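Side-chain contact in neutral ceramidase (Pseudomonas aeruginosa, PDB 2ZWS), which hydrolyses the N-acyl linkage of ceramides to give sphingosine and free fatty acid, and also runs the reverse synthesis, with one zinc ion per subunit: residues 61-66 against 103-108. Residues are numbered along the deposited sequence; the frame is centred on the assembly and turned at random.
Sequences TDLGMI and GGFSHY. With FMT (formic acid), chain D.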
ATOM      1  N   THR A  61      -0.721  -4.684   1.385  1.00 10.34           N
ATOM      2  CA  THR A  61      -0.807  -4.416  -0.041  1.00 11.48           C
ATOM      3  C   THR A  61       0.085  -3.237  -0.465  1.00 10.96           C
ATOM      4  O   THR A  61       0.198  -2.209   0.252  1.00 11.23           O
ATOM      5  CB  THR A  61      -2.280  -4.096  -0.452  1.00 12.39           C
ATOM      6  OG1 THR A  61      -2.728  -2.895   0.219  1.00 13.03           O
ATOM      7  CG2 THR A  61      -3.223  -5.310  -0.141  1.00 12.59           C
ATOM      8  N   ASP A  62       0.692  -3.379  -1.644  1.00 11.39           N
ATOM      9  CA  ASP A  62       1.494  -2.311  -2.236  1.00 11.07           C
ATOM     10  C   ASP A  62       0.592  -1.225  -2.894  1.00 11.38           C
ATOM     11  O   ASP A  62       0.630  -1.033  -4.118  1.00 11.45           O
ATOM     12  CB  ASP A  62       2.470  -2.885  -3.278  1.00 13.19           C
ATOM     13  CG  ASP A  62       3.586  -3.743  -2.685  1.00 14.37           C
ATOM     14  OD1 ASP A  62       4.183  -3.364  -1.655  1.00 18.31           O
ATOM     15  OD2 ASP A  62       3.929  -4.773  -3.310  1.00 14.83           O
ATOM     16  N   LEU A  63      -0.180  -0.532  -2.064  1.00 10.49           N
ATOM     17  CA  LEU A  63      -1.169   0.455  -2.509  1.00  9.84           C
ATOM     18  C   LEU A  63      -1.037   1.714  -1.672  1.00 10.19           C
ATOM     19  O   LEU A  63      -0.488   1.680  -0.563  1.00 10.83           O
ATOM     20  CB  LEU A  63      -2.604  -0.081  -2.315  1.00  9.88           C
ATOM     21  CG  LEU A  63      -2.918  -1.350  -3.116  1.00 10.43           C
ATOM     22  CD1 LEU A  63      -4.253  -1.908  -2.721  1.00 12.23           C
ATOM     23  CD2 LEU A  63      -2.882  -1.033  -4.616  1.00 13.42           C
ATOM     24  N   GLY A  64      -1.596   2.829  -2.159  1.00  9.93           N
ATOM     25  CA  GLY A  64      -1.634   4.061  -1.375  1.00 11.13           C
ATOM     26  C   GLY A  64      -2.472   3.883  -0.128  1.00 12.30           C
ATOM     27  O   GLY A  64      -2.159   4.426   0.939  1.00 13.02           O
ATOM     28  N   MET A  65      -3.543   3.097  -0.257  1.00 12.90           N
ATOM     29  CA  MET A  65      -4.418   2.854   0.880  1.00 14.45           C
ATOM     30  C   MET A  65      -5.352   1.711   0.551  1.00 13.89           C
ATOM     31  O   MET A  65      -5.396   1.246  -0.602  1.00 13.69           O
ATOM     32  CB  MET A  65      -5.185   4.114   1.269  1.00 17.29           C
ATOM     33  CG  MET A  65      -5.793   4.838   0.136  1.00 17.64           C
ATOM     34  SD  MET A  65      -4.721   5.960  -0.867  1.00 17.26           S
ATOM     35  CE  MET A  65      -4.274   7.266   0.257  1.00 20.07           C
ATOM     36  N   ILE A  66      -6.060   1.214   1.565  1.00 14.37           N
ATOM     37  CA  ILE A  66      -7.094   0.226   1.228  0.50 14.91           C
ATOM     38  C   ILE A  66      -8.449   0.819   1.536  1.00 14.95           C
ATOM     39  O   ILE A  66      -8.897   0.995   2.657  1.00 18.50           O
ATOM     40  CB  ILE A  66      -6.910  -1.184   1.823  0.50 15.64           C
ATOM     41  CG1 ILE A  66      -6.831  -1.078   3.325  0.50 13.98           C
ATOM     42  CG2 ILE A  66      -5.675  -1.883   1.219  0.50 16.41           C
ATOM     43  CD1 ILE A  66      -5.494  -0.876   3.753  0.50 18.02           C
ATOM     44  N   GLY A 103      -4.567   5.235  -9.480  1.00 12.50           N
ATOM     45  CA  GLY A 103      -5.690   5.524  -8.575  1.00 13.29           C
ATOM     46  C   GLY A 103      -7.043   5.114  -9.118  1.00 13.73           C
ATOM     47  O   GLY A 103      -7.142   4.395 -10.136  1.00 14.14           O
ATOM     48  N   GLY A 104      -8.090   5.570  -8.434  1.00 13.15           N
ATOM     49  CA  GLY A 104      -9.465   5.337  -8.884  1.00 14.56           C
ATOM     50  C   GLY A 104     -10.129   4.124  -8.270  1.00 14.71           C
ATOM     51  O   GLY A 104     -11.077   3.566  -8.837  1.00 14.25           O
ATOM     52  N   PHE A 105      -9.639   3.683  -7.117  1.00 13.46           N
ATOM     53  CA  PHE A 105     -10.183   2.491  -6.508  1.00 12.74           C
ATOM     54  C   PHE A 105     -10.893   2.707  -5.167  1.00 12.29           C
ATOM     55  O   PHE A 105     -11.161   1.748  -4.415  1.00 12.65           O
ATOM     56  CB  PHE A 105      -9.146   1.354  -6.475  1.00 12.70           C
ATOM     57  CG  PHE A 105      -7.870   1.692  -5.733  1.00 12.66           C
ATOM     58  CD1 PHE A 105      -6.843   2.386  -6.364  1.00 13.69           C
ATOM     59  CD2 PHE A 105      -7.691   1.282  -4.411  1.00 12.61           C
ATOM     60  CE1 PHE A 105      -5.647   2.683  -5.676  1.00 11.78           C
ATOM     61  CE2 PHE A 105      -6.504   1.555  -3.716  1.00 13.08           C
ATOM     62  CZ  PHE A 105      -5.492   2.259  -4.337  1.00 13.00           C
ATOM     63  N   SER A 106     -11.226   3.973  -4.896  1.00 12.53           N
ATOM     64  CA  SER A 106     -12.157   4.328  -3.825  1.00 12.03           C
ATOM     65  C   SER A 106     -13.545   4.460  -4.406  1.00 12.07           C
ATOM     66  O   SER A 106     -13.685   4.644  -5.618  1.00 13.32           O
ATOM     67  CB  SER A 106     -11.769   5.687  -3.208  1.00 12.16           C
ATOM     68  OG  SER A 106     -12.614   6.025  -2.108  1.00 12.97           O
ATOM     69  N   HIS A 107     -14.550   4.427  -3.542  1.00 11.60           N
ATOM     70  CA  HIS A 107     -15.884   4.853  -3.957  1.00 12.38           C
ATOM     71  C   HIS A 107     -16.262   6.245  -3.440  1.00 13.53           C
ATOM     72  O   HIS A 107     -17.337   6.742  -3.763  1.00 15.39           O
ATOM     73  CB  HIS A 107     -16.943   3.836  -3.536  1.00 12.90           C
ATOM     74  CG  HIS A 107     -16.986   2.621  -4.429  1.00 12.24           C
ATOM     75  ND1 HIS A 107     -17.789   1.528  -4.184  1.00 14.76           N
ATOM     76  CD2 HIS A 107     -16.306   2.339  -5.565  1.00 12.58           C
ATOM     77  CE1 HIS A 107     -17.593   0.620  -5.126  1.00 13.37           C
ATOM     78  NE2 HIS A 107     -16.714   1.096  -5.993  1.00 14.80           N
ATOM     79  N   TYR A 108     -15.357   6.864  -2.677  1.00 14.24           N
ATOM     80  CA  TYR A 108     -15.534   8.229  -2.154  1.00 14.64           C
ATOM     81  C   TYR A 108     -14.859   9.253  -3.027  1.00 15.16           C
ATOM     82  O   TYR A 108     -13.671   9.134  -3.369  1.00 15.43           O
ATOM     83  CB  TYR A 108     -15.095   8.344  -0.702  1.00 14.72           C
ATOM     84  CG  TYR A 108     -16.118   7.715   0.175  1.00 14.63           C
ATOM     85  CD1 TYR A 108     -17.314   8.388   0.486  1.00 14.47           C
ATOM     86  CD2 TYR A 108     -15.937   6.418   0.668  1.00 15.26           C
ATOM     87  CE1 TYR A 108     -18.271   7.783   1.240  1.00 14.48           C
ATOM     88  CE2 TYR A 108     -16.922   5.812   1.430  1.00 16.29           C
ATOM     89  CZ  TYR A 108     -18.075   6.503   1.729  1.00 16.80           C
ATOM     90  OH  TYR A 108     -19.084   5.942   2.469  1.00 16.96           O
TER
HETATM   91  C   FMT D 649     -12.372   5.109   1.661  1.00 14.68           C
HETATM   92  O1  FMT D 649     -12.090   4.168   2.443  1.00 13.16           O
HETATM   93  O2  FMT D 649     -12.884   4.948   0.530  1.00 13.97           O
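The ring of Phe105 meets residues 63-65 mainly with its rim. Met65 O lies in the plane of the ring, at its edge, 3.3 Å from Phe105 CE2, an approach in which the weakly positive C-H rim at CE2 and CZ faces the oxygen. The amide nitrogen of Gly64 also sits near the ring plane, 4.5 Å from Phe105 CZ. Leu63 comes in obliquely through one branch, CD2, which stands 4.2 Å from CZ of Phe105. CB of Phe105 already points toward the 61-66 loop, and with chi1 58° CG lies between the backbone nitrogen and the carbonyl carbon, which leaves the rim against Met65 O. The Tyr108 ring likewise uses its edge: O2 of a formic acid molecule, probably from the crystallisation liquor, lies in its plane, 3.4 Å from Tyr108 CD2.

Ser106 directs its hydroxyl to the same oxygen of the formic acid, OG to O2 2.9 Å, while OG accepts a bond from the Tyr108 backbone nitrogen (2.9 Å, 160° at the hydrogen), an ST turn. OG stands opposite the nitrogen of Ser106 itself (chi1 -177°), from where it reaches both partners. The ligand is also held by the backbone nitrogens of Gln68 and Tyr445, both, like Ser106, probable substrate-binding residues, consistent with a polar corner of the substrate pocket. Nearby, Gly64 O bonds to ND1 of the zinc ligand His97.

The buried contact joins the loop between strand 55-61 and helix 68-81 to the loop preceding helix 109-112; Phe123 and Ile126 of helix 120-138 and Val70 of helix 68-81 pack against Phe105, and Phe67 meets it edge-to-face.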